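Local coordinates for protein xylulose kinase (Escherichia coli, PDB 2ITM) that phosphorylates D-xylulose to D-xylulose 5-phosphate at the expense of ATP, and less efficiently 1-deoxy-D-xylulose, working as a homodimer, at residues R363-V369 with Y401-M405; Q27-L31 with A51-A55. One frame throughout, in Å; residues are numbered along the deposited sequence.

Contact 1: residues R363-V369 with Y401-M405; sequences RAVLEGV and YWRQM
This is a helix-helix packing contact in the C-terminal actin-like ATPase domain of an FGGY kinase, away from the sugar site. Both segments are regular helix: 363-369 lies on the long helix 358-381 and 401-405 on helix 400-410, the helix of a beta-alpha-beta crossover joining the adjacent parallel strands 390-393 and 414-417. Their axes approach to 10.5 Å and cross at -46°, a wide gap filled by large side chains. In register, Leu366 lies nearest Trp402 (CA-CA 7.2 Å) and Glu367 nearest Met405 (CA-CA 7.7 Å). Leu366 (mt) is central: its CB meets Trp402 CD1 and Met405 SD, each at 3.9 Å, while its CD2 lies over one face of the indole. Trp402 (chi1 t, -168°; chi2 53°) directs NE1 to the long helix, donating a hydrogen bond to Leu366 O (3.3 Å, 162°). Val369 CG1 touches Trp402 CZ2 at 3.8 Å. Met405, t at chi1 and chi2, reaches out to bring SD 3.9 Å from Glu367 CG, and chi3 m turns CE aside. Tyr401 OH sits over one face of the Arg363 guanidinium, 3.9 Å from CZ, and Arg363 NH1 makes an i to i+4 salt bridge to Glu367 OE2 (2.8 Å). Around this pair, helix 294-304 packs Leu298 on Leu366 and Trp402, strand 345-353 lays Phe349 against Val365, and helix 459-479 brings Tyr465 to Met405 and to a hydrogen bond with Glu367.

Contact 2: residues Q27-L31 with A51-A55; sequences QTEKL and ATDRA
Here a helix packs on the edge strand of the mixed sheet in the N-terminal domain, which has the actin-like ATPase fold. Strand 27-30, extended, and helix 51-55 run roughly antiparallel (148°), their axes 7.7 Å apart at closest approach. Side chains alternate along the strand. Gln27 points toward the helix, its CA 5.8 Å from Ala55 CA and its CG 3.3 Å from Ala55 O; Thr28 points away. Glu29 comes next, its CA 5.9 Å from Ala51 CA, and its CG packs on Ala55 CB (3.6 Å) and Ala51 O (3.6 Å). The small alanines let the backbones come this close. The mm bend of Glu29 carries its carboxylate to the extended Arg54 in a salt bridge: OE1, whose modelled position is less certain, lies over one face of the guanidinium, and a water forms a second bridge, accepting from Arg54 NE (2.9 Å) and donating to Glu29 OE2 (2.7 Å). Lys30 turns outward, and at Leu31, just past the strand, CD1 reaches Ala51 CB at 3.6 Å.

In the fold
From the N terminus, the chain builds strands 2-7, 11-17 and 23-30, then turns back through strand 42-43 into helix 45-62. Contact 2 closes that connection, holding the helix against one face of the first sheet, at its outermost strand 23-30, with the side chain of Leu31 about 12 Å from the bound D-xylulose. The chain then completes the N-terminal domain before entering the second. There contact 1 closes the 31 residues between its segments, which finish helix 358-381 and run through strand 390-393. The two loops lie in series, neither nested nor crossed, their centres 37 Å apart. Contact 2 joins strand and helix in the N-terminal FGGY domain, contact 1 two helices in the C-terminal one.

Contact 1: residues R363-V369 with Y401-M405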
ATOM      1  N   ARG A 363       5.085  -3.138  15.235  1.00 25.36           N
ATOM      2  CA  ARG A 363       3.992  -3.628  16.044  1.00 38.35           C
ATOM      3  C   ARG A 363       2.801  -4.153  15.253  1.00 27.70           C
ATOM      4  O   ARG A 363       2.253  -5.185  15.587  1.00 26.48           O
ATOM      5  CB  ARG A 363       3.531  -2.565  17.011  1.00 32.23           C
ATOM      6  CG  ARG A 363       3.849  -2.899  18.418  1.00 57.58           C
ATOM      7  CD  ARG A 363       2.734  -3.500  19.190  1.00 42.39           C
ATOM      8  NE  ARG A 363       2.857  -3.063  20.570  1.00 80.92           N
ATOM      9  CZ  ARG A 363       2.197  -3.570  21.590  1.00 81.49           C
ATOM     10  NH1 ARG A 363       1.342  -4.559  21.411  1.00 81.87           N
ATOM     11  NH2 ARG A 363       2.389  -3.080  22.787  1.00 79.63           N
ATOM     12  N   ALA A 364       2.409  -3.424  14.222  1.00 32.29           N
ATOM     13  CA  ALA A 364       1.280  -3.811  13.393  1.00 29.53           C
ATOM     14  C   ALA A 364       1.467  -5.178  12.738  1.00 29.76           C
ATOM     15  O   ALA A 364       0.585  -6.013  12.772  1.00 24.98           O
ATOM     16  CB  ALA A 364       1.000  -2.767  12.372  1.00 21.13           C
ATOM     17  N   VAL A 365       2.639  -5.400  12.168  1.00 20.37           N
ATOM     18  CA  VAL A 365       2.961  -6.659  11.545  1.00 21.51           C
ATOM     19  C   VAL A 365       2.856  -7.848  12.486  1.00 25.97           C
ATOM     20  O   VAL A 365       2.187  -8.818  12.186  1.00 28.03           O
ATOM     21  CB  VAL A 365       4.329  -6.616  10.848  1.00 32.18           C
ATOM     22  CG1 VAL A 365       4.574  -7.889  10.106  1.00 25.61           C
ATOM     23  CG2 VAL A 365       4.393  -5.456   9.903  1.00 17.31           C
ATOM     24  N   LEU A 366       3.500  -7.754  13.637  1.00 27.39           N
ATOM     25  CA  LEU A 366       3.459  -8.822  14.616  1.00 21.11           C
ATOM     26  C   LEU A 366       2.033  -9.169  15.001  1.00 23.67           C
ATOM     27  O   LEU A 366       1.659 -10.322  15.043  1.00 23.97           O
ATOM     28  CB  LEU A 366       4.266  -8.446  15.856  1.00 38.68           C
ATOM     29  CG  LEU A 366       5.766  -8.224  15.676  1.00 31.13           C
ATOM     30  CD1 LEU A 366       6.464  -8.085  17.020  1.00 20.80           C
ATOM     31  CD2 LEU A 366       6.361  -9.337  14.873  1.00 27.99           C
ATOM     32  N   GLU A 367       1.245  -8.146  15.276  1.00 26.76           N
ATOM     33  CA  GLU A 367      -0.094  -8.343  15.767  1.00 19.30           C
ATOM     34  C   GLU A 367      -0.994  -8.917  14.683  1.00 16.96           C
ATOM     35  O   GLU A 367      -1.799  -9.794  14.948  1.00 30.48           O
ATOM     36  CB  GLU A 367      -0.662  -7.048  16.336  1.00 26.07           C
ATOM     37  CG  GLU A 367       0.035  -6.599  17.608  1.00 31.71           C
ATOM     38  CD  GLU A 367      -0.547  -5.343  18.223  1.00 24.68           C
ATOM     39  OE1 GLU A 367      -0.932  -4.425  17.485  1.00 30.00           O
ATOM     40  OE2 GLU A 367      -0.593  -5.280  19.455  1.00 36.19           O
ATOM     41  N   GLY A 368      -0.838  -8.426  13.463  1.00 20.12           N
ATOM     42  CA  GLY A 368      -1.633  -8.893  12.342  1.00 18.37           C
ATOM     43  C   GLY A 368      -1.340 -10.303  11.874  1.00 22.28           C
ATOM     44  O   GLY A 368      -2.241 -11.085  11.610  1.00 23.21           O
ATOM     45  N   VAL A 369      -0.065 -10.632  11.769  1.00 22.93           N
ATOM     46  CA  VAL A 369       0.319 -12.007  11.570  1.00 15.79           C
ATOM     47  C   VAL A 369      -0.216 -12.876  12.699  1.00 17.04           C
ATOM     48  O   VAL A 369      -0.780 -13.921  12.461  1.00 20.78           O
ATOM     49  CB  VAL A 369       1.839 -12.167  11.441  1.00 26.88           C
ATOM     50  CG1 VAL A 369       2.201 -13.628  11.358  1.00 26.73           C
ATOM     51  CG2 VAL A 369       2.353 -11.421  10.245  1.00 11.09           C
ATOM     52  N   TYR A 401       9.232 -12.661  22.937  1.00 38.07           N
ATOM     53  CA  TYR A 401       8.188 -11.666  22.918  1.00 43.48           C
ATOM     54  C   TYR A 401       7.018 -12.100  22.052  1.00 34.48           C
ATOM     55  O   TYR A 401       5.875 -12.000  22.460  1.00 35.36           O
ATOM     56  CB  TYR A 401       8.723 -10.327  22.441  1.00 46.49           C
ATOM     57  CG  TYR A 401       7.664  -9.261  22.421  1.00 43.47           C
ATOM     58  CD1 TYR A 401       6.873  -9.036  23.530  1.00 54.66           C
ATOM     59  CD2 TYR A 401       7.439  -8.500  21.293  1.00 52.14           C
ATOM     60  CE1 TYR A 401       5.907  -8.081  23.524  1.00 69.99           C
ATOM     61  CE2 TYR A 401       6.467  -7.540  21.273  1.00 65.53           C
ATOM     62  CZ  TYR A 401       5.699  -7.336  22.394  1.00 65.35           C
ATOM     63  OH  TYR A 401       4.722  -6.378  22.398  1.00 68.82           O
ATOM     64  N   TRP A 402       7.309 -12.583  20.853  1.00 39.91           N
ATOM     65  CA  TRP A 402       6.265 -12.851  19.910  1.00 39.09           C
ATOM     66  C   TRP A 402       5.491 -14.096  20.253  1.00 30.03           C
ATOM     67  O   TRP A 402       4.293 -14.142  20.141  1.00 33.99           O
ATOM     68  CB  TRP A 402       6.797 -12.932  18.491  1.00 45.54           C
ATOM     69  CG  TRP A 402       5.698 -12.932  17.482  1.00 49.37           C
ATOM     70  CD1 TRP A 402       4.689 -12.025  17.371  1.00 53.33           C
ATOM     71  CD2 TRP A 402       5.474 -13.894  16.463  1.00 59.21           C
ATOM     72  NE1 TRP A 402       3.853 -12.358  16.341  1.00 34.64           N
ATOM     73  CE2 TRP A 402       4.313 -13.507  15.764  1.00 65.51           C
ATOM     74  CE3 TRP A 402       6.135 -15.050  16.062  1.00 39.17           C
ATOM     75  CZ2 TRP A 402       3.815 -14.227  14.697  1.00 39.71           C
ATOM     76  CZ3 TRP A 402       5.638 -15.753  15.008  1.00 62.64           C
ATOM     77  CH2 TRP A 402       4.488 -15.344  14.334  1.00 48.84           C
ATOM     78  N   ARG A 403       6.211 -15.102  20.718  1.00 39.62           N
ATOM     79  CA  ARG A 403       5.605 -16.328  21.187  1.00 31.85           C
ATOM     80  C   ARG A 403       4.552 -16.044  22.243  1.00 40.45           C
ATOM     81  O   ARG A 403       3.485 -16.648  22.246  1.00 32.51           O
ATOM     82  CB  ARG A 403       6.668 -17.268  21.750  1.00 41.97           C
ATOM     83  CG  ARG A 403       7.536 -17.976  20.707  1.00 56.53           C
ATOM     84  CD  ARG A 403       8.194 -19.233  21.212  1.00 29.13           C
ATOM     85  NE  ARG A 403       9.020 -18.957  22.377  1.00 36.42           N
ATOM     86  CZ  ARG A 403      10.261 -18.507  22.333  1.00 31.30           C
ATOM     87  NH1 ARG A 403      10.849 -18.273  21.180  1.00 40.70           N
ATOM     88  NH2 ARG A 403      10.919 -18.280  23.453  1.00 43.47           N
ATOM     89  N   GLN A 404       4.863 -15.126  23.147  1.00 32.71           N
ATOM     90  CA  GLN A 404       3.930 -14.732  24.182  1.00 29.50           C
ATOM     91  C   GLN A 404       2.759 -13.944  23.641  1.00 19.01           C
ATOM     92  O   GLN A 404       1.635 -14.153  24.046  1.00 38.19           O
ATOM     93  CB  GLN A 404       4.625 -13.897  25.236  1.00 26.45           C
ATOM     94  CG  GLN A 404       3.733 -13.572  26.392  1.00 45.56           C
ATOM     95  CD  GLN A 404       3.348 -14.792  27.164  1.00 38.05           C
ATOM     96  OE1 GLN A 404       2.187 -14.983  27.493  1.00 43.54           O
ATOM     97  NE2 GLN A 404       4.327 -15.627  27.463  1.00 33.67           N
ATOM     98  N   MET A 405       3.049 -13.015  22.745  1.00 28.11           N
ATOM     99  CA  MET A 405       2.023 -12.294  22.044  1.00 30.66           C
ATOM    100  C   MET A 405       1.087 -13.259  21.377  1.00 34.66           C
ATOM    101  O   MET A 405      -0.125 -13.078  21.417  1.00 31.16           O
ATOM    102  CB  MET A 405       2.611 -11.335  21.023  1.00 35.27           C
ATOM    103  CG  MET A 405       1.555 -10.653  20.172  1.00 33.71           C
ATOM    104  SD  MET A 405       2.174  -9.579  18.894  1.00 33.23           S
ATOM    105  CE  MET A 405       2.772  -8.261  19.884  1.00 31.09           C
TER

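Contact 2: residues Q27-L31 with A51-A55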
ATOM      1  N   GLN A  27      23.112 -34.731   4.549  1.00 34.94           N
ATOM      2  CA  GLN A  27      23.545 -34.378   3.247  1.00 25.41           C
ATOM      3  C   GLN A  27      22.387 -33.882   2.412  1.00 36.67           C
ATOM      4  O   GLN A  27      21.327 -34.439   2.444  1.00 27.24           O
ATOM      5  CB  GLN A  27      24.270 -35.537   2.605  1.00 37.88           C
ATOM      6  CG  GLN A  27      24.940 -35.222   1.317  1.00 64.29           C
ATOM      7  CD  GLN A  27      26.035 -34.193   1.441  1.00 59.96           C
ATOM      8  OE1 GLN A  27      27.049 -34.460   2.025  1.00 46.30           O
ATOM      9  NE2 GLN A  27      25.828 -33.040   0.870  1.00 39.12           N
ATOM     10  N   THR A  28      22.622 -32.808   1.672  1.00 30.57           N
ATOM     11  CA  THR A  28      21.617 -32.197   0.823  1.00 29.11           C
ATOM     12  C   THR A  28      22.022 -32.025  -0.627  1.00 39.89           C
ATOM     13  O   THR A  28      23.160 -31.776  -0.932  1.00 34.68           O
ATOM     14  CB  THR A  28      21.203 -30.829   1.357  1.00 29.10           C
ATOM     15  OG1 THR A  28      20.445 -30.959   2.543  1.00 33.27           O
ATOM     16  CG2 THR A  28      20.232 -30.238   0.511  1.00 35.30           C
ATOM     17  N   GLU A  29      21.068 -32.149  -1.525  1.00 35.79           N
ATOM     18  CA  GLU A  29      21.324 -31.941  -2.939  1.00 35.43           C
ATOM     19  C   GLU A  29      20.191 -31.166  -3.568  1.00 34.18           C
ATOM     20  O   GLU A  29      19.035 -31.424  -3.295  1.00 33.05           O
ATOM     21  CB  GLU A  29      21.483 -33.269  -3.656  1.00 30.25           C
ATOM     22  CG  GLU A  29      22.740 -34.041  -3.295  1.00 27.53           C
ATOM     23  CD  GLU A  29      23.958 -33.468  -3.963  1.00 48.78           C
ATOM     24  OE1 GLU A  29      23.851 -33.088  -5.140  1.00 38.58           O
ATOM     25  OE2 GLU A  29      25.006 -33.392  -3.306  1.00 53.52           O
ATOM     26  N   LYS A  30      20.533 -30.217  -4.420  1.00 30.28           N
ATOM     27  CA  LYS A  30      19.550 -29.316  -4.974  1.00 44.25           C
ATOM     28  C   LYS A  30      18.775 -29.940  -6.108  1.00 40.39           C
ATOM     29  O   LYS A  30      19.228 -30.876  -6.741  1.00 26.55           O
ATOM     30  CB  LYS A  30      20.186 -27.988  -5.378  1.00 57.07           C
ATOM     31  CG  LYS A  30      20.433 -27.060  -4.203  1.00 53.35           C
ATOM     32  CD  LYS A  30      20.885 -25.675  -4.628  1.00 53.83           C
ATOM     33  CE  LYS A  30      21.757 -25.055  -3.560  1.00 60.04           C
ATOM     34  NZ  LYS A  30      21.504 -23.612  -3.364  1.00 58.03           N
ATOM     35  N   LEU A  31      17.579 -29.412  -6.333  1.00 32.57           N
ATOM     36  CA  LEU A  31      16.717 -29.818  -7.423  1.00 33.74           C
ATOM     37  C   LEU A  31      16.221 -28.576  -8.165  1.00 43.58           C
ATOM     38  O   LEU A  31      15.883 -27.586  -7.547  1.00 43.27           O
ATOM     39  CB  LEU A  31      15.513 -30.544  -6.849  1.00 28.85           C
ATOM     40  CG  LEU A  31      15.213 -32.008  -7.133  1.00 30.63           C
ATOM     41  CD1 LEU A  31      16.376 -32.794  -7.612  1.00 34.70           C
ATOM     42  CD2 LEU A  31      14.577 -32.654  -5.944  1.00 27.91           C
ATOM     43  N   ALA A  51      19.662 -37.046  -7.884  1.00 26.02           N
ATOM     44  CA  ALA A  51      19.881 -36.259  -6.693  1.00 29.38           C
ATOM     45  C   ALA A  51      20.019 -37.112  -5.454  1.00 24.71           C
ATOM     46  O   ALA A  51      20.882 -36.862  -4.629  1.00 31.97           O
ATOM     47  CB  ALA A  51      18.801 -35.237  -6.510  1.00 34.14           C
ATOM     48  N   THR A  52      19.160 -38.113  -5.313  1.00 30.05           N
ATOM     49  CA  THR A  52      19.182 -38.985  -4.155  1.00 19.06           C
ATOM     50  C   THR A  52      20.448 -39.836  -4.128  1.00 38.70           C
ATOM     51  O   THR A  52      21.043 -40.029  -3.082  1.00 32.17           O
ATOM     52  CB  THR A  52      17.952 -39.900  -4.121  1.00 31.72           C
ATOM     53  OG1 THR A  52      16.755 -39.126  -4.078  1.00 27.67           O
ATOM     54  CG2 THR A  52      17.917 -40.683  -2.833  1.00 20.28           C
ATOM     55  N   ASP A  53      20.840 -40.346  -5.287  1.00 22.66           N
ATOM     56  CA  ASP A  53      22.078 -41.098  -5.422  1.00 36.67           C
ATOM     57  C   ASP A  53      23.303 -40.306  -4.976  1.00 23.33           C
ATOM     58  O   ASP A  53      24.026 -40.716  -4.100  1.00 31.15           O
ATOM     59  CB  ASP A  53      22.248 -41.569  -6.865  1.00 41.50           C
ATOM     60  CG  ASP A  53      23.339 -42.614  -7.023  1.00 56.66           C
ATOM     61  OD1 ASP A  53      24.111 -42.494  -7.977  1.00 32.24           O
ATOM     62  OD2 ASP A  53      23.482 -43.584  -6.263  1.00 35.62           O
ATOM     63  N   ARG A  54      23.506 -39.163  -5.599  1.00 37.52           N
ATOM     64  CA  ARG A  54      24.492 -38.186  -5.183  1.00 35.96           C
ATOM     65  C   ARG A  54      24.556 -37.986  -3.680  1.00 37.25           C
ATOM     66  O   ARG A  54      25.604 -38.102  -3.072  1.00 39.98           O
ATOM     67  CB  ARG A  54      24.181 -36.861  -5.858  1.00 34.94           C
ATOM     68  CG  ARG A  54      25.310 -35.881  -5.885  1.00 54.14           C
ATOM     69  CD  ARG A  54      25.167 -34.827  -6.969  1.00 69.41           C
ATOM     70  NE  ARG A  54      25.830 -33.567  -6.634  1.00 90.31           N
ATOM     71  CZ  ARG A  54      25.906 -32.526  -7.449  1.00 91.67           C
ATOM     72  NH1 ARG A  54      25.361 -32.587  -8.653  1.00100.86           N
ATOM     73  NH2 ARG A  54      26.526 -31.421  -7.067  1.00 61.96           N
ATOM     74  N   ALA A  55      23.415 -37.664  -3.096  1.00 30.07           N
ATOM     75  CA  ALA A  55      23.327 -37.360  -1.685  1.00 36.44           C
ATOM     76  C   ALA A  55      23.763 -38.518  -0.800  1.00 29.77           C
ATOM     77  O   ALA A  55      24.448 -38.330   0.181  1.00 24.90           O
ATOM     78  CB  ALA A  55      21.934 -36.925  -1.337  1.00 34.39           C
TER
HETATM   79  O   HOH W   1      27.465 -33.801  -4.216  1.00 50.55           O